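PDB 6IF4: histone acetyltransferase from Trypanosoma brucei brucei, which probably transfers acetyl groups from acetyl-CoA to protein lysines as a MYST-family enzyme, represented here by its presumed Tudor (Tudor-knot) domain, of the SH3-like clan. Local coordinates for residues B[4-10]-B[21-26]; B[11-15]-B[39-44]; B[34-39]-B[51-57]. One frame throughout, in Å; residues are numbered along the deposited sequence.

Interaction 1 of 3, residues B[4-10]-B[21-26]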
loop_
_atom_site.group_PDB
_atom_site.type_symbol
_atom_site.label_atom_id
_atom_site.label_comp_id
_atom_site.label_asym_id
_atom_site.label_seq_id
_atom_site.Cartn_x
_atom_site.Cartn_y
_atom_site.Cartn_z
ATOM N N PHE B 4 4.460 3.745 6.942
ATOM C CA PHE B 4 3.054 4.006 6.695
ATOM C C PHE B 4 2.211 3.252 7.717
ATOM O O PHE B 4 2.627 2.221 8.256
ATOM C CB PHE B 4 2.667 3.604 5.270
ATOM C CG PHE B 4 3.543 4.198 4.199
ATOM C CD1 PHE B 4 3.278 5.458 3.682
ATOM C CD2 PHE B 4 4.619 3.488 3.693
ATOM C CE1 PHE B 4 4.079 6.000 2.687
ATOM C CE2 PHE B 4 5.420 4.023 2.700
ATOM C CZ PHE B 4 5.151 5.281 2.197
ATOM N N GLU B 5 1.003 3.761 7.962
ATOM C CA GLU B 5 0.125 3.229 8.993
ATOM C C GLU B 5 -1.216 2.815 8.398
ATOM O O GLU B 5 -1.609 3.263 7.318
ATOM C CB GLU B 5 -0.098 4.253 10.116
ATOM C CG GLU B 5 1.131 5.080 10.442
ATOM C CD GLU B 5 1.230 5.430 11.914
ATOM O OE1 GLU B 5 1.463 4.517 12.732
ATOM O OE2 GLU B 5 1.082 6.625 12.253
ATOM N N VAL B 6 -1.910 1.931 9.119
ATOM C CA VAL B 6 -3.247 1.518 8.709
ATOM C C VAL B 6 -4.160 2.735 8.683
ATOM O O VAL B 6 -4.152 3.555 9.612
ATOM C CB VAL B 6 -3.777 0.429 9.655
ATOM C CG1 VAL B 6 -5.246 0.141 9.378
ATOM C CG2 VAL B 6 -2.945 -0.840 9.524
ATOM N N ARG B 7 -4.938 2.862 7.604
ATOM C CA ARG B 7 -5.897 3.928 7.289
ATOM C C ARG B 7 -5.204 5.152 6.692
ATOM O O ARG B 7 -5.890 6.118 6.343
ATOM C CB ARG B 7 -6.752 4.376 8.487
ATOM C CG ARG B 7 -7.596 3.281 9.141
ATOM C CD ARG B 7 -8.139 2.266 8.137
ATOM N NE ARG B 7 -8.965 2.883 7.102
ATOM C CZ ARG B 7 -9.547 2.213 6.113
ATOM N NH1 ARG B 7 -9.399 0.898 6.021
ATOM N NH2 ARG B 7 -10.277 2.858 5.213
ATOM N N GLN B 8 -3.880 5.157 6.568
ATOM C CA GLN B 8 -3.195 6.293 5.965
ATOM C C GLN B 8 -3.500 6.381 4.474
ATOM O O GLN B 8 -3.475 5.380 3.754
ATOM C CB GLN B 8 -1.688 6.177 6.179
ATOM C CG GLN B 8 -0.881 7.316 5.579
ATOM C CD GLN B 8 0.567 7.284 6.007
ATOM O OE1 GLN B 8 0.961 6.465 6.836
ATOM N NE2 GLN B 8 1.373 8.176 5.442
ATOM N N LYS B 9 -3.779 7.595 4.007
ATOM C CA LYS B 9 -3.935 7.843 2.582
ATOM C C LYS B 9 -2.566 7.886 1.916
ATOM O O LYS B 9 -1.655 8.576 2.389
ATOM C CB LYS B 9 -4.680 9.154 2.345
ATOM C CG LYS B 9 -5.862 9.364 3.274
ATOM C CD LYS B 9 -6.888 10.283 2.651
ATOM C CE LYS B 9 -8.220 10.179 3.377
ATOM N NZ LYS B 9 -8.718 8.779 3.394
ATOM N N VAL B 10 -2.421 7.149 0.817
ATOM C CA VAL B 10 -1.159 7.033 0.101
ATOM C C VAL B 10 -1.439 7.050 -1.396
ATOM O O VAL B 10 -2.586 6.994 -1.843
ATOM C CB VAL B 10 -0.395 5.742 0.470
ATOM C CG1 VAL B 10 -0.040 5.715 1.958
ATOM C CG2 VAL B 10 -1.214 4.523 0.078
ATOM N N ALA B 21 -4.805 5.567 -2.893
ATOM C CA ALA B 21 -5.061 4.315 -2.199
ATOM C C ALA B 21 -5.093 4.569 -0.698
ATOM O O ALA B 21 -4.826 5.676 -0.223
ATOM C CB ALA B 21 -4.008 3.262 -2.564
ATOM N N ILE B 22 -5.414 3.515 0.047
ATOM C CA ILE B 22 -5.433 3.536 1.503
ATOM C C ILE B 22 -4.824 2.225 1.974
ATOM O O ILE B 22 -4.944 1.190 1.313
ATOM C CB ILE B 22 -6.864 3.716 2.073
ATOM C CG1 ILE B 22 -7.473 5.048 1.638
ATOM C CG2 ILE B 22 -6.874 3.624 3.595
ATOM C CD1 ILE B 22 -8.967 5.142 1.883
ATOM N N ILE B 23 -4.142 2.272 3.108
ATOM C CA ILE B 23 -3.521 1.083 3.671
ATOM C C ILE B 23 -4.524 0.382 4.576
ATOM O O ILE B 23 -5.006 0.960 5.557
ATOM C CB ILE B 23 -2.229 1.440 4.409
ATOM C CG1 ILE B 23 -1.179 1.759 3.347
ATOM C CG2 ILE B 23 -1.771 0.293 5.294
ATOM C CD1 ILE B 23 0.074 2.227 3.878
ATOM N N GLN B 24 -4.840 -0.867 4.241
ATOM C CA GLN B 24 -5.810 -1.642 4.999
ATOM C C GLN B 24 -5.180 -2.419 6.132
ATOM O O GLN B 24 -5.812 -2.594 7.180
ATOM C CB GLN B 24 -6.510 -2.649 4.087
ATOM C CG GLN B 24 -7.470 -2.066 3.074
ATOM C CD GLN B 24 -8.674 -2.961 2.867
ATOM O OE1 GLN B 24 -9.742 -2.505 2.446
ATOM N NE2 GLN B 24 -8.519 -4.241 3.193
ATOM N N GLU B 25 -3.938 -2.860 5.954
ATOM C CA GLU B 25 -3.278 -3.730 6.910
ATOM C C GLU B 25 -1.778 -3.539 6.781
ATOM O O GLU B 25 -1.274 -3.162 5.720
ATOM C CB GLU B 25 -3.617 -5.212 6.675
ATOM C CG GLU B 25 -5.063 -5.600 6.906
ATOM C CD GLU B 25 -5.460 -5.544 8.366
ATOM O OE1 GLU B 25 -4.559 -5.572 9.230
ATOM O OE2 GLU B 25 -6.674 -5.475 8.648
ATOM N N VAL B 26 -1.076 -3.789 7.877
ATOM C CA VAL B 26 0.378 -3.805 7.906
ATOM C C VAL B 26 0.808 -5.157 8.453
ATOM O O VAL B 26 0.192 -5.679 9.390
ATOM C CB VAL B 26 0.940 -2.651 8.763
ATOM C CG1 VAL B 26 2.452 -2.761 8.898
ATOM C CG2 VAL B 26 0.555 -1.309 8.160
HETATM O O HOH W 1 -8.185 -1.313 7.696
#
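Ile-23 is the side chain on which residues 4-10 fold down over strand 18-28, in the first hairpin of a small, strongly bent SH3-like beta barrel, the presumed Tudor domain of this MYST protein. Start at its CB, which lies 3.5 Å from Glu-5 O. The CG2 branch touches the same carbonyl and Val-6 CA. The longer branch leaves CB with CG1 anti to the carbonyl carbon (chi1 -74°) and runs on extended; its CD1 ends against Phe-4 CB, unusually close at 3.2 Å and doubtful in detail, and 4.0 Å from Val-10 CG1. Leu-57 packs on Ile-23 too, and Phe-4 carries its ring onward to an edge-to-face contact with Tyr-37.

The backbone pairs unevenly. Val-10 and Ala-21 form a regular antiparallel hydrogen-bonded pair, with Lys-9 and Ile-22 the non-hydrogen-bonded pair beside it. Beyond them the chain swings through a type II turn from Glu-5 to Gln-8, with Arg-7 in a positive-phi conformation. Arg-7 N nevertheless reaches Ile-23 O in a nearly straight bond of 2.8 Å, while Ile-23 N turns to Gln-8 O. Within the turn, Gln-8 sends its OE1 back to Glu-5 N at 2.9 Å, tying its two ends together.

Val-6 CG2 meets Val-26 CG2, near the classic beta bulge in which Gln-24 and Glu-25 both face Tyr-38. The bent Arg-7 chain curls back, laying one face of its guanidinium over Ile-22 CG2; at the edge of that group a water, 3.0 Å from Arg-7 NH1, donates to Gln-24 O at 2.7 Å.

Interaction 2 of 3, residues B[11-15]-B[39-44]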
loop_
_atom_site.group_PDB
_atom_site.type_symbol
_atom_site.label_atom_id
_atom_site.label_comp_id
_atom_site.label_asym_id
_atom_site.label_seq_id
_atom_site.Cartn_x
_atom_site.Cartn_y
_atom_site.Cartn_z
ATOM N N TYR B 11 -0.362 7.147 -2.167
ATOM C CA TYR B 11 -0.365 6.812 -3.581
ATOM C C TYR B 11 0.354 5.483 -3.743
ATOM O O TYR B 11 1.415 5.270 -3.150
ATOM C CB TYR B 11 0.331 7.883 -4.422
ATOM C CG TYR B 11 -0.449 9.170 -4.582
ATOM C CD1 TYR B 11 -1.567 9.231 -5.404
ATOM C CD2 TYR B 11 -0.058 10.325 -3.921
ATOM C CE1 TYR B 11 -2.279 10.408 -5.556
ATOM C CE2 TYR B 11 -0.763 11.507 -4.067
ATOM C CZ TYR B 11 -1.871 11.542 -4.884
ATOM O OH TYR B 11 -2.574 12.718 -5.027
ATOM N N ALA B 12 -0.224 4.592 -4.538
ATOM C CA ALA B 12 0.332 3.264 -4.738
ATOM C C ALA B 12 0.438 2.979 -6.227
ATOM O O ALA B 12 -0.472 3.298 -6.996
ATOM C CB ALA B 12 -0.521 2.186 -4.059
ATOM N N THR B 13 1.560 2.392 -6.631
ATOM C CA THR B 13 1.708 2.007 -8.022
ATOM C C THR B 13 0.772 0.851 -8.351
ATOM O O THR B 13 0.495 -0.020 -7.519
ATOM C CB THR B 13 3.150 1.611 -8.338
ATOM O OG1 THR B 13 3.536 0.504 -7.515
ATOM C CG2 THR B 13 4.088 2.780 -8.096
ATOM N N LEU B 14 0.293 0.850 -9.588
ATOM C CA LEU B 14 -0.538 -0.239 -10.086
ATOM C C LEU B 14 -0.356 -0.241 -11.593
ATOM O O LEU B 14 -0.867 0.653 -12.277
ATOM C CB LEU B 14 -2.002 -0.040 -9.702
ATOM C CG LEU B 14 -3.037 -0.927 -10.400
ATOM C CD1 LEU B 14 -2.807 -2.385 -10.053
ATOM C CD2 LEU B 14 -4.451 -0.494 -10.024
ATOM N N HIS B 15 0.381 -1.228 -12.099
ATOM C CA HIS B 15 0.741 -1.276 -13.512
ATOM C C HIS B 15 1.453 0.010 -13.926
ATOM O O HIS B 15 1.054 0.706 -14.865
ATOM C CB HIS B 15 -0.483 -1.567 -14.375
ATOM C CG HIS B 15 -1.158 -2.856 -14.026
ATOM N ND1 HIS B 15 -2.461 -2.919 -13.581
ATOM C CD2 HIS B 15 -0.705 -4.132 -14.045
ATOM C CE1 HIS B 15 -2.783 -4.178 -13.347
ATOM N NE2 HIS B 15 -1.735 -4.935 -13.621
ATOM N N VAL B 39 -2.835 -2.708 0.461
ATOM C CA VAL B 39 -3.375 -1.432 0.015
ATOM C C VAL B 39 -4.686 -1.677 -0.709
ATOM O O VAL B 39 -4.867 -2.702 -1.381
ATOM C CB VAL B 39 -2.367 -0.676 -0.877
ATOM C CG1 VAL B 39 -0.965 -0.764 -0.287
ATOM C CG2 VAL B 39 -2.386 -1.199 -2.305
ATOM N N HIS B 40 -5.621 -0.754 -0.536
ATOM C CA HIS B 40 -6.853 -0.729 -1.304
ATOM C C HIS B 40 -6.844 0.510 -2.184
ATOM O O HIS B 40 -6.651 1.625 -1.687
ATOM C CB HIS B 40 -8.081 -0.728 -0.388
ATOM C CG HIS B 40 -9.364 -0.429 -1.102
ATOM N ND1 HIS B 40 -9.909 -1.282 -2.037
ATOM C CD2 HIS B 40 -10.210 0.624 -1.016
ATOM C CE1 HIS B 40 -11.032 -0.765 -2.502
ATOM N NE2 HIS B 40 -11.239 0.392 -1.898
ATOM N N TYR B 41 -7.032 0.315 -3.485
ATOM C CA TYR B 41 -7.092 1.438 -4.405
ATOM C C TYR B 41 -8.467 2.067 -4.276
ATOM O O TYR B 41 -9.494 1.393 -4.412
ATOM C CB TYR B 41 -6.811 0.998 -5.837
ATOM C CG TYR B 41 -5.430 0.424 -5.991
ATOM C CD1 TYR B 41 -4.342 1.242 -6.283
ATOM C CD2 TYR B 41 -5.206 -0.934 -5.822
ATOM C CE1 TYR B 41 -3.073 0.713 -6.413
ATOM C CE2 TYR B 41 -3.949 -1.467 -5.947
ATOM C CZ TYR B 41 -2.887 -0.643 -6.243
ATOM O OH TYR B 41 -1.635 -1.189 -6.368
ATOM N N VAL B 42 -8.472 3.370 -4.007
ATOM C CA VAL B 42 -9.679 4.074 -3.603
ATOM C C VAL B 42 -10.755 4.037 -4.681
ATOM O O VAL B 42 -11.950 3.961 -4.374
ATOM C CB VAL B 42 -9.275 5.508 -3.222
ATOM C CG1 VAL B 42 -10.397 6.444 -3.460
ATOM C CG2 VAL B 42 -8.793 5.542 -1.775
ATOM N N GLU B 43 -10.363 4.053 -5.950
ATOM C CA GLU B 43 -11.306 4.026 -7.057
ATOM C C GLU B 43 -11.220 2.720 -7.838
ATOM O O GLU B 43 -11.448 2.696 -9.051
ATOM C CB GLU B 43 -11.081 5.227 -7.970
ATOM C CG GLU B 43 -11.388 6.546 -7.281
ATOM C CD GLU B 43 -11.735 7.651 -8.250
ATOM O OE1 GLU B 43 -12.933 7.809 -8.559
ATOM O OE2 GLU B 43 -10.812 8.366 -8.691
ATOM N N GLN B 44 -10.888 1.630 -7.150
ATOM C CA GLN B 44 -10.951 0.299 -7.729
ATOM C C GLN B 44 -11.686 -0.650 -6.792
ATOM O O GLN B 44 -11.810 -0.406 -5.590
ATOM C CB GLN B 44 -9.547 -0.253 -8.030
ATOM C CG GLN B 44 -8.667 0.685 -8.838
ATOM C CD GLN B 44 -8.736 0.414 -10.328
ATOM O OE1 GLN B 44 -9.098 -0.683 -10.758
ATOM N NE2 GLN B 44 -8.392 1.418 -11.125
#
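The ring of Tyr-41 is the flat group at the centre of this contact. Over one face sits Leu-14 CD2, 3.9 Å from the ring centroid and only 5° off the normal, a CH-pi contact almost exactly above the centre. Two carbonyl oxygens, Ala-12 O and Thr-13 O, lie at the edge, near the ring plane. The second of these accepts the hydrogen bond of the phenol, Tyr-41 OH to Thr-13 O at 2.7 Å, with the donor tilted out of the carbonyl plane. Bond and methyl together probably limit the swing of the ring, and its buried hydroxyl is satisfied by main chain.

Leu-14 reaches the ring with more than one atom. With CG anti to the backbone N (chi1 167°), its CB stays 3.5 Å from Tyr-41 CE1 while CD2 extends over the face. Ala-12 CB comes to the same ring carbon at 3.8 Å and also faces Val-39 CG2 at 4.2 Å. Farther out, Leu-14 CD2 brushes the amide of Gln-44, which closes a type I turn beginning at Tyr-41.

The two strands do not pair: segments 11-13 and 39-41 cross nearly perpendicularly, at 92°, with axes 8.4 Å apart, so side chains fill the space between them, as in the interior of an SH3-like barrel. Arg-50 and Leu-52 of strand 50-53 both pack on Tyr-41, Leu-57 of strand 57-59 packs on Ala-12, and Met-48 touches Leu-14.

Interaction 3 of 3, residues B[34-39]-B[51-57]; sequences QLLYYV and WLPGSAL
Tyr-38 rests on the indole of Trp-51, which residues 34-39 cover widely, in the second hairpin of the SH3-like barrel of the presumed Tudor domain. Its CB sits 3.6 Å above the centroid of the six-membered ring, only 2° off the normal, in a CH-pi contact. Because CG lies anti to the backbone N (chi1 -165°), the phenol ring carries on over the pyrrole part, with CD1 3.4 Å from Trp-51 NE1. The two aromatic planes meet obliquely, at 47°. Leu-36 CB adds an aliphatic contact at Trp-51 CE3, and its CD2 packs against Pro-53.

Tyr-37 and Leu-52 point to the other face of the sheet; Val-39 also turns toward residues 51-57. Leu-57 CD1 approaches Tyr-37 CD2 at 3.6 Å, and Val-39 spreads its methyls, CG1 toward Leu-57 CD2 and CG2 toward Leu-52 CD1.

The backbone pairs at Tyr-37 and Leu-52: Tyr-37 N gives to Leu-52 O at 2.9 Å, and Leu-52 N returns a bond to Tyr-37 O. After Pro-53 the chain enters a short 3-10 turn, where a water bridges Leu-35 O and Gly-54 N. Farther out, Val-26 packs beside Tyr-37, and Tyr-38 also touches Asp-49.

Chemically, Tyr-37, Val-39, Leu-52 and Leu-57 make an apolar, inward layer, while the more exposed meeting of Tyr-38 with Trp-51 rests on dispersion and CH-pi contact; backbone and water supply the polar bonds across the hairpin.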
loop_
_atom_site.group_PDB
_atom_site.type_symbol
_atom_site.label_atom_id
_atom_site.label_comp_id
_atom_site.label_asym_id
_atom_site.label_seq_id
_atom_site.Cartn_x
_atom_site.Cartn_y
_atom_site.Cartn_z
ATOM N N GLN B 34 11.095 -6.886 6.514
ATOM C CA GLN B 34 10.445 -5.773 5.799
ATOM C C GLN B 34 8.943 -5.673 6.114
ATOM O O GLN B 34 8.317 -6.663 6.281
ATOM C CB GLN B 34 10.684 -6.009 4.313
ATOM C CG GLN B 34 9.637 -5.447 3.389
ATOM C CD GLN B 34 10.151 -5.251 1.987
ATOM O OE1 GLN B 34 10.174 -6.161 1.183
ATOM N NE2 GLN B 34 10.501 -4.026 1.666
ATOM N N LEU B 35 8.445 -4.452 6.241
ATOM C CA LEU B 35 7.002 -4.203 6.409
ATOM C C LEU B 35 6.349 -4.277 5.026
ATOM O O LEU B 35 6.906 -3.740 4.114
ATOM C CB LEU B 35 6.800 -2.824 7.012
ATOM C CG LEU B 35 7.046 -2.741 8.508
ATOM C CD1 LEU B 35 6.869 -1.339 9.028
ATOM C CD2 LEU B 35 6.144 -3.670 9.246
ATOM N N LEU B 36 5.230 -4.977 4.938
ATOM C CA LEU B 36 4.395 -5.042 3.722
ATOM C C LEU B 36 3.016 -4.478 4.079
ATOM O O LEU B 36 2.550 -4.679 5.168
ATOM C CB LEU B 36 4.295 -6.460 3.182
ATOM C CG LEU B 36 5.621 -7.084 2.789
ATOM C CD1 LEU B 36 5.438 -8.501 2.313
ATOM C CD2 LEU B 36 6.313 -6.246 1.767
ATOM N N TYR B 37 2.426 -3.815 3.115
ATOM C CA TYR B 37 1.178 -3.096 3.306
ATOM C C TYR B 37 0.127 -3.648 2.358
ATOM O O TYR B 37 0.380 -3.787 1.159
ATOM C CB TYR B 37 1.383 -1.597 3.070
ATOM C CG TYR B 37 2.562 -1.025 3.830
ATOM C CD1 TYR B 37 2.420 -0.576 5.136
ATOM C CD2 TYR B 37 3.823 -0.951 3.246
ATOM C CE1 TYR B 37 3.493 -0.062 5.835
ATOM C CE2 TYR B 37 4.902 -0.438 3.939
ATOM C CZ TYR B 37 4.731 0.007 5.233
ATOM O OH TYR B 37 5.799 0.517 5.930
ATOM N N TYR B 38 -1.046 -3.960 2.900
ATOM C CA TYR B 38 -2.183 -4.375 2.091
ATOM C C TYR B 38 -2.940 -3.111 1.720
ATOM O O TYR B 38 -3.600 -2.503 2.568
ATOM C CB TYR B 38 -3.076 -5.349 2.853
ATOM C CG TYR B 38 -4.056 -6.082 1.968
ATOM C CD1 TYR B 38 -3.611 -6.934 0.968
ATOM C CD2 TYR B 38 -5.425 -5.916 2.128
ATOM C CE1 TYR B 38 -4.502 -7.607 0.153
ATOM C CE2 TYR B 38 -6.324 -6.584 1.319
ATOM C CZ TYR B 38 -5.857 -7.428 0.333
ATOM O OH TYR B 38 -6.747 -8.094 -0.477
ATOM N N VAL B 39 -2.835 -2.708 0.461
ATOM C CA VAL B 39 -3.375 -1.432 0.015
ATOM C C VAL B 39 -4.686 -1.677 -0.709
ATOM O O VAL B 39 -4.867 -2.702 -1.381
ATOM C CB VAL B 39 -2.367 -0.676 -0.877
ATOM C CG1 VAL B 39 -0.965 -0.764 -0.287
ATOM C CG2 VAL B 39 -2.386 -1.199 -2.305
ATOM N N TRP B 51 -0.843 -6.766 -1.632
ATOM C CA TRP B 51 0.274 -6.521 -0.732
ATOM C C TRP B 51 1.406 -5.847 -1.500
ATOM O O TRP B 51 1.790 -6.307 -2.580
ATOM C CB TRP B 51 0.759 -7.829 -0.111
ATOM C CG TRP B 51 -0.192 -8.409 0.884
ATOM C CD1 TRP B 51 -1.119 -9.383 0.656
ATOM C CD2 TRP B 51 -0.311 -8.054 2.266
ATOM N NE1 TRP B 51 -1.807 -9.657 1.811
ATOM C CE2 TRP B 51 -1.332 -8.854 2.815
ATOM C CE3 TRP B 51 0.346 -7.136 3.093
ATOM C CZ2 TRP B 51 -1.712 -8.766 4.153
ATOM C CZ3 TRP B 51 -0.033 -7.050 4.420
ATOM C CH2 TRP B 51 -1.054 -7.859 4.937
ATOM N N LEU B 52 1.939 -4.761 -0.952
ATOM C CA LEU B 52 3.016 -4.033 -1.609
ATOM C C LEU B 52 4.073 -3.644 -0.608
ATOM O O LEU B 52 3.772 -3.407 0.576
ATOM C CB LEU B 52 2.495 -2.770 -2.314
ATOM C CG LEU B 52 1.494 -2.981 -3.448
ATOM C CD1 LEU B 52 0.910 -1.650 -3.901
ATOM C CD2 LEU B 52 2.156 -3.710 -4.607
ATOM N N PRO B 53 5.340 -3.568 -1.020
ATOM C CA PRO B 53 6.383 -3.014 -0.166
ATOM C C PRO B 53 6.311 -1.491 -0.149
ATOM O O PRO B 53 5.605 -0.863 -0.941
ATOM C CB PRO B 53 7.673 -3.503 -0.824
ATOM C CG PRO B 53 7.319 -3.577 -2.271
ATOM C CD PRO B 53 5.874 -4.008 -2.326
ATOM N N GLY B 54 7.063 -0.900 0.781
ATOM C CA GLY B 54 7.073 0.549 0.894
ATOM C C GLY B 54 7.583 1.246 -0.354
ATOM O O GLY B 54 7.212 2.392 -0.623
ATOM N N SER B 55 8.427 0.563 -1.139
ATOM C CA SER B 55 8.990 1.157 -2.350
ATOM C C SER B 55 7.933 1.456 -3.403
ATOM O O SER B 55 8.214 2.193 -4.353
ATOM C CB SER B 55 10.063 0.237 -2.939
ATOM O OG SER B 55 9.606 -1.099 -3.023
ATOM N N ALA B 56 6.735 0.890 -3.270
ATOM C CA ALA B 56 5.649 1.138 -4.206
ATOM C C ALA B 56 4.697 2.227 -3.733
ATOM O O ALA B 56 3.718 2.517 -4.429
ATOM C CB ALA B 56 4.865 -0.153 -4.461
ATOM N N LEU B 57 4.966 2.849 -2.587
ATOM C CA LEU B 57 4.030 3.770 -1.960
ATOM C C LEU B 57 4.623 5.168 -1.843
ATOM O O LEU B 57 5.840 5.354 -1.775
ATOM C CB LEU B 57 3.620 3.282 -0.562
ATOM C CG LEU B 57 3.016 1.883 -0.446
ATOM C CD1 LEU B 57 2.649 1.588 1.000
ATOM C CD2 LEU B 57 1.803 1.746 -1.345
HETATM O O HOH W 2 8.391 -2.039 2.764
#

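How the interactions relate
Strand 35-41 belongs to interactions 2 and 3, which share Val-39, and lies beside strand 18-28 of interaction 1. Tyr-41 OH of interaction 2 lies 3.6 Å from Leu-52 CD1 of interaction 3. Toward interaction 1, Ile-22 O accepts a probable bond from His-40 N at 2.8 Å, and Glu-25 O one from Tyr-38 N at 2.9 Å. Thr-13 N probably bonds to Ala-56 O (3.1 Å), joining strand 9-13 to the 3-10 turn of interaction 3. Centres lie about 9 to 11 Å apart. Leu-57 touches Ile-23, Ala-12 and Val-39, one from each contact's side of a common interior; Ala-12 CB lies 3.6 Å from Leu-57 CD2.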